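Local coordinates for xylose isomerase-like TIM barrel domain-containing protein (Parabacteroides distasonis, PDB 4KW2) that is of unknown function but folds as a xylose isomerase-like TIM barrel and may be an isomerase, at residues 52-64 with 68-81. Sequence-based numbering, arbitrary orientation. Where two conformers were deposited one is given.
Sequences EAFFFQELGAPFP and YLNYDLSDDNCALL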
loop_
_atom_site.group_PDB
_atom_site.type_symbol
_atom_site.label_atom_id
_atom_site.label_comp_id
_atom_site.label_asym_id
_atom_site.label_seq_id
_atom_site.Cartn_x
_atom_site.Cartn_y
_atom_site.Cartn_z
ATOM N N GLU A 52 19.054 8.088 7.892
ATOM C CA GLU A 52 18.003 9.086 8.077
ATOM C C GLU A 52 17.051 8.527 9.128
ATOM O O GLU A 52 16.300 7.585 8.856
ATOM C CB GLU A 52 17.255 9.352 6.770
ATOM C CG GLU A 52 16.037 10.263 6.930
ATOM C CD GLU A 52 15.363 10.607 5.613
ATOM O OE1 GLU A 52 15.922 10.269 4.543
ATOM O OE2 GLU A 52 14.267 11.221 5.644
ATOM N N ALA A 53 17.087 9.100 10.329
ATOM C CA ALA A 53 16.362 8.525 11.454
ATOM C C ALA A 53 15.028 9.221 11.732
ATOM O O ALA A 53 14.935 10.451 11.735
ATOM C CB ALA A 53 17.234 8.522 12.694
ATOM N N PHE A 54 14.004 8.404 11.963
ATOM C CA PHE A 54 12.688 8.873 12.360
ATOM C C PHE A 54 12.589 8.850 13.886
ATOM O O PHE A 54 13.165 7.974 14.550
ATOM C CB PHE A 54 11.588 7.997 11.741
ATOM C CG PHE A 54 11.414 6.669 12.429
ATOM C CD1 PHE A 54 12.229 5.587 12.106
ATOM C CD2 PHE A 54 10.461 6.507 13.414
ATOM C CE1 PHE A 54 12.088 4.374 12.759
ATOM C CE2 PHE A 54 10.314 5.293 14.068
ATOM C CZ PHE A 54 11.127 4.226 13.737
ATOM N N PHE A 55 11.830 9.795 14.430
ATOM C CA PHE A 55 11.679 9.953 15.874
ATOM C C PHE A 55 10.703 8.945 16.478
ATOM O O PHE A 55 9.839 8.386 15.790
ATOM C CB PHE A 55 11.185 11.366 16.197
ATOM C CG PHE A 55 12.262 12.422 16.215
ATOM C CD1 PHE A 55 13.516 12.205 15.661
ATOM C CD2 PHE A 55 11.991 13.666 16.769
ATOM C CE1 PHE A 55 14.486 13.194 15.689
ATOM C CE2 PHE A 55 12.952 14.656 16.798
ATOM C CZ PHE A 55 14.200 14.422 16.248
ATOM N N PHE A 56 10.872 8.753 17.785
ATOM C CA PHE A 56 10.053 7.891 18.647
ATOM C C PHE A 56 10.377 6.404 18.557
ATOM O O PHE A 56 9.683 5.583 19.150
ATOM C CB PHE A 56 8.555 8.181 18.486
ATOM C CG PHE A 56 8.204 9.625 18.736
ATOM C CD1 PHE A 56 8.297 10.156 20.013
ATOM C CD2 PHE A 56 7.816 10.462 17.692
ATOM C CE1 PHE A 56 7.998 11.490 20.253
ATOM C CE2 PHE A 56 7.508 11.793 17.928
ATOM C CZ PHE A 56 7.602 12.308 19.208
ATOM N N GLN A 57 11.460 6.063 17.864
ATOM C CA GLN A 57 11.997 4.710 17.931
ATOM C C GLN A 57 12.712 4.519 19.265
ATOM O O GLN A 57 13.512 5.370 19.674
ATOM C CB GLN A 57 12.982 4.449 16.790
ATOM C CG GLN A 57 13.326 2.974 16.624
ATOM C CD GLN A 57 14.221 2.699 15.430
ATOM O OE1 GLN A 57 15.018 3.542 15.028
ATOM N NE2 GLN A 57 14.089 1.514 14.856
ATOM N N GLU A 58 12.433 3.402 19.930
ATOM C CA GLU A 58 13.176 3.004 21.116
ATOM C C GLU A 58 14.663 2.949 20.765
ATOM O O GLU A 58 15.050 2.400 19.734
ATOM C CB GLU A 58 12.688 1.636 21.605
ATOM C CG GLU A 58 13.490 1.012 22.747
ATOM C CD GLU A 58 13.074 1.503 24.124
ATOM O OE1 GLU A 58 12.333 2.513 24.215
ATOM O OE2 GLU A 58 13.501 0.875 25.122
ATOM N N LEU A 59 15.496 3.531 21.617
ATOM C CA LEU A 59 16.929 3.591 21.337
ATOM C C LEU A 59 17.570 2.220 21.530
ATOM O O LEU A 59 18.238 1.726 20.633
ATOM C CB LEU A 59 17.620 4.640 22.212
ATOM C CG LEU A 59 17.261 6.116 21.989
ATOM C CD1 LEU A 59 18.121 6.999 22.886
ATOM C CD2 LEU A 59 17.448 6.528 20.536
ATOM N N GLY A 60 17.341 1.603 22.689
ATOM C CA GLY A 60 17.932 0.305 23.012
ATOM C C GLY A 60 19.262 0.453 23.735
ATOM O O GLY A 60 19.830 1.542 23.781
ATOM N N ALA A 61 19.755 -0.641 24.308
ATOM C CA ALA A 61 21.017 -0.618 25.054
ATOM C C ALA A 61 22.141 -0.123 24.140
ATOM O O ALA A 61 22.209 -0.528 22.982
ATOM C CB ALA A 61 21.343 -2.000 25.593
ATOM N N PRO A 62 23.046 0.727 24.658
ATOM C CA PRO A 62 23.305 1.090 26.053
ATOM C C PRO A 62 22.339 2.076 26.701
ATOM O O PRO A 62 22.467 2.348 27.893
ATOM C CB PRO A 62 24.695 1.728 25.979
ATOM C CG PRO A 62 24.695 2.395 24.647
ATOM C CD PRO A 62 23.923 1.478 23.738
ATOM N N PHE A 63 21.388 2.616 25.944
ATOM C CA PHE A 63 20.405 3.526 26.532
ATOM C C PHE A 63 19.462 2.740 27.413
ATOM O O PHE A 63 19.231 1.557 27.166
ATOM C CB PHE A 63 19.623 4.275 25.459
ATOM C CG PHE A 63 20.481 5.160 24.624
ATOM C CD1 PHE A 63 20.778 6.442 25.045
ATOM C CD2 PHE A 63 21.037 4.694 23.443
ATOM C CE1 PHE A 63 21.586 7.261 24.284
ATOM C CE2 PHE A 63 21.853 5.502 22.682
ATOM C CZ PHE A 63 22.125 6.789 23.104
ATOM N N PRO A 64 18.928 3.383 28.456
ATOM C CA PRO A 64 17.998 2.673 29.322
ATOM C C PRO A 64 16.667 2.420 28.628
ATOM O O PRO A 64 16.330 3.098 27.652
ATOM C CB PRO A 64 17.834 3.603 30.529
ATOM C CG PRO A 64 18.260 4.951 30.067
ATOM C CD PRO A 64 19.194 4.760 28.910
ATOM N N TYR A 68 13.389 6.932 24.023
ATOM C CA TYR A 68 13.147 6.954 22.579
ATOM C C TYR A 68 13.812 8.151 21.906
ATOM O O TYR A 68 14.205 9.113 22.562
ATOM C CB TYR A 68 11.639 6.894 22.255
ATOM C CG TYR A 68 10.753 7.895 22.976
ATOM C CD1 TYR A 68 10.705 9.229 22.583
ATOM C CD2 TYR A 68 9.935 7.495 24.033
ATOM C CE1 TYR A 68 9.889 10.142 23.240
ATOM C CE2 TYR A 68 9.119 8.401 24.693
ATOM C CZ TYR A 68 9.099 9.720 24.291
ATOM O OH TYR A 68 8.287 10.617 24.936
ATOM N N LEU A 69 13.954 8.077 20.585
ATOM C CA LEU A 69 14.583 9.153 19.828
ATOM C C LEU A 69 13.627 10.335 19.738
ATOM O O LEU A 69 12.520 10.216 19.212
ATOM C CB LEU A 69 14.966 8.694 18.422
ATOM C CG LEU A 69 15.696 9.715 17.536
ATOM C CD1 LEU A 69 16.994 10.191 18.172
ATOM C CD2 LEU A 69 15.974 9.132 16.164
ATOM N N ASN A 70 14.054 11.473 20.270
ATOM C CA ASN A 70 13.278 12.694 20.189
ATOM C C ASN A 70 14.201 13.828 20.564
ATOM O O ASN A 70 15.278 13.593 21.112
ATOM C CB ASN A 70 12.079 12.629 21.134
ATOM C CG ASN A 70 11.068 13.736 20.887
ATOM O OD1 ASN A 70 11.047 14.370 19.826
ATOM N ND2 ASN A 70 10.224 13.975 21.873
ATOM N N TYR A 71 13.784 15.055 20.278
ATOM C CA TYR A 71 14.653 16.208 20.463
ATOM C C TYR A 71 14.867 16.609 21.928
ATOM O O TYR A 71 15.611 17.546 22.207
ATOM C CB TYR A 71 14.179 17.397 19.613
ATOM C CG TYR A 71 12.735 17.841 19.799
ATOM C CD1 TYR A 71 12.179 17.996 21.067
ATOM C CD2 TYR A 71 11.944 18.154 18.698
ATOM C CE1 TYR A 71 10.875 18.422 21.226
ATOM C CE2 TYR A 71 10.638 18.579 18.850
ATOM C CZ TYR A 71 10.112 18.712 20.117
ATOM O OH TYR A 71 8.821 19.149 20.285
ATOM N N ASP A 72 14.234 15.888 22.852
ATOM C CA ASP A 72 14.354 16.155 24.286
ATOM C C ASP A 72 15.471 15.354 24.975
ATOM O O ASP A 72 15.591 15.397 26.199
ATOM C CB ASP A 72 13.010 15.873 24.985
ATOM C CG ASP A 72 12.600 14.400 24.923
ATOM O OD1 ASP A 72 13.240 13.604 24.202
ATOM O OD2 ASP A 72 11.623 14.032 25.595
ATOM N N LEU A 73 16.279 14.618 24.213
ATOM C CA LEU A 73 17.359 13.824 24.809
ATOM C C LEU A 73 18.361 14.696 25.566
ATOM O O LEU A 73 18.777 15.740 25.072
ATOM C CB LEU A 73 18.113 13.017 23.742
ATOM C CG LEU A 73 17.387 11.841 23.100
ATOM C CD1 LEU A 73 18.253 11.237 22.005
ATOM C CD2 LEU A 73 17.019 10.789 24.135
ATOM N N SER A 74 18.760 14.249 26.753
ATOM C CA SER A 74 19.765 14.952 27.549
ATOM C C SER A 74 21.089 15.069 26.803
ATOM O O SER A 74 21.363 14.306 25.879
ATOM C CB SER A 74 20.007 14.216 28.866
ATOM O OG SER A 74 20.632 12.961 28.638
ATOM N N ASP A 75 21.916 16.017 27.225
ATOM C CA ASP A 75 23.240 16.195 26.635
ATOM C C ASP A 75 24.066 14.913 26.733
ATOM O O ASP A 75 24.766 14.553 25.792
ATOM C CB ASP A 75 23.981 17.355 27.309
ATOM C CG ASP A 75 23.369 18.715 26.987
ATOM O OD1 ASP A 75 22.823 18.902 25.873
ATOM O OD2 ASP A 75 23.443 19.607 27.855
ATOM N N ASP A 76 23.977 14.232 27.872
ATOM C CA ASP A 76 24.643 12.941 28.065
ATOM C C ASP A 76 24.188 11.913 27.040
ATOM O O ASP A 76 25.013 11.237 26.429
ATOM C CB ASP A 76 24.370 12.394 29.469
ATOM C CG ASP A 76 25.193 13.082 30.541
ATOM O OD1 ASP A 76 25.935 14.036 30.225
ATOM O OD2 ASP A 76 25.098 12.659 31.712
ATOM N N ASN A 77 22.875 11.796 26.864
ATOM C CA ASN A 77 22.308 10.865 25.893
ATOM C C ASN A 77 22.595 11.261 24.446
ATOM O O ASN A 77 22.775 10.387 23.594
ATOM C CB ASN A 77 20.801 10.698 26.112
ATOM C CG ASN A 77 20.480 9.750 27.258
ATOM O OD1 ASN A 77 21.282 8.889 27.615
ATOM N ND2 ASN A 77 19.297 9.902 27.833
ATOM N N CYS A 78 22.632 12.565 24.175
ATOM C CA CYS A 78 23.069 13.066 22.865
ATOM C C CYS A 78 24.514 12.683 22.567
ATOM O O CYS A 78 24.837 12.292 21.448
ATOM C CB CYS A 78 22.924 14.586 22.781
ATOM S SG CYS A 78 21.225 15.154 22.559
ATOM N N ALA A 79 25.381 12.792 23.570
ATOM C CA ALA A 79 26.785 12.424 23.402
ATOM C C ALA A 79 26.925 10.918 23.208
ATOM O O ALA A 79 27.735 10.459 22.404
ATOM C CB ALA A 79 27.615 12.893 24.592
ATOM N N LEU A 80 26.123 10.151 23.940
ATOM C CA LEU A 80 26.129 8.702 23.792
ATOM C C LEU A 80 25.606 8.289 22.412
ATOM O O LEU A 80 26.150 7.379 21.784
ATOM C CB LEU A 80 25.302 8.050 24.896
ATOM C CG LEU A 80 25.333 6.524 24.983
ATOM C CD1 LEU A 80 26.754 5.980 25.004
ATOM C CD2 LEU A 80 24.565 6.068 26.218
ATOM N N LEU A 81 24.574 8.972 21.931
ATOM C CA LEU A 81 24.028 8.674 20.607
ATOM C C LEU A 81 25.076 8.932 19.520
ATOM O O LEU A 81 25.251 8.115 18.621
ATOM C CB LEU A 81 22.756 9.494 20.345
ATOM C CG LEU A 81 22.001 9.202 19.043
ATOM C CD1 LEU A 81 21.644 7.729 18.955
ATOM C CD2 LEU A 81 20.753 10.068 18.941
#
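Leu-69 hydrogen-bonds to the other segment through both its backbone polar groups: its O accepts from Phe-56 N at 2.6 Å, and its N donates to Gln-57 O at 2.9 Å. The Asn-70 amide is shared between neighbours, OD1 taking a weak bond from Tyr-71 N while ND2 donates to Gly-219 O of the second subunit. Further along, Ser-74 N-caps helix 75-86, its OG accepting from Asn-77 N.

The two Leu-69 hydrogen bonds draw together the two arms of the long loop joining strand 50-53 to helix 75-86, within one beta-alpha-beta unit of the eight-stranded TIM barrel. Leu-69, its CG anti to the backbone N (chi1 -177°), points CD2 at Ala-53 CB on the strand, 3.7 Å away, and sets CG against Phe-55 CD1. Asn-70 CA sits over one face of the Phe-55 ring, 4.0 Å from its centroid, and Trp-216 of the second subunit also stacks with this ring. An alanine in place of Phe-55 is likely to leave Leu-69 CG and Asn-70 CA without their aromatic partner and open a gap at the subunit interface. In the conformer given for Tyr-68, its ring lies alongside that of Phe-56, the two planes 49° apart, though a second conformer makes this pairing less certain.

At the far end Phe-63 is sandwiched between leucines: Leu-80 CD2 lies over one face, 4.0 Å from the centroid, and Leu-59 CD1 over the centre of the opposite face. The ring's edge meets helix backbone, with Phe-63 CE1 3.4 Å from Asn-77 O and Phe-63 CZ beside Leu-81 N.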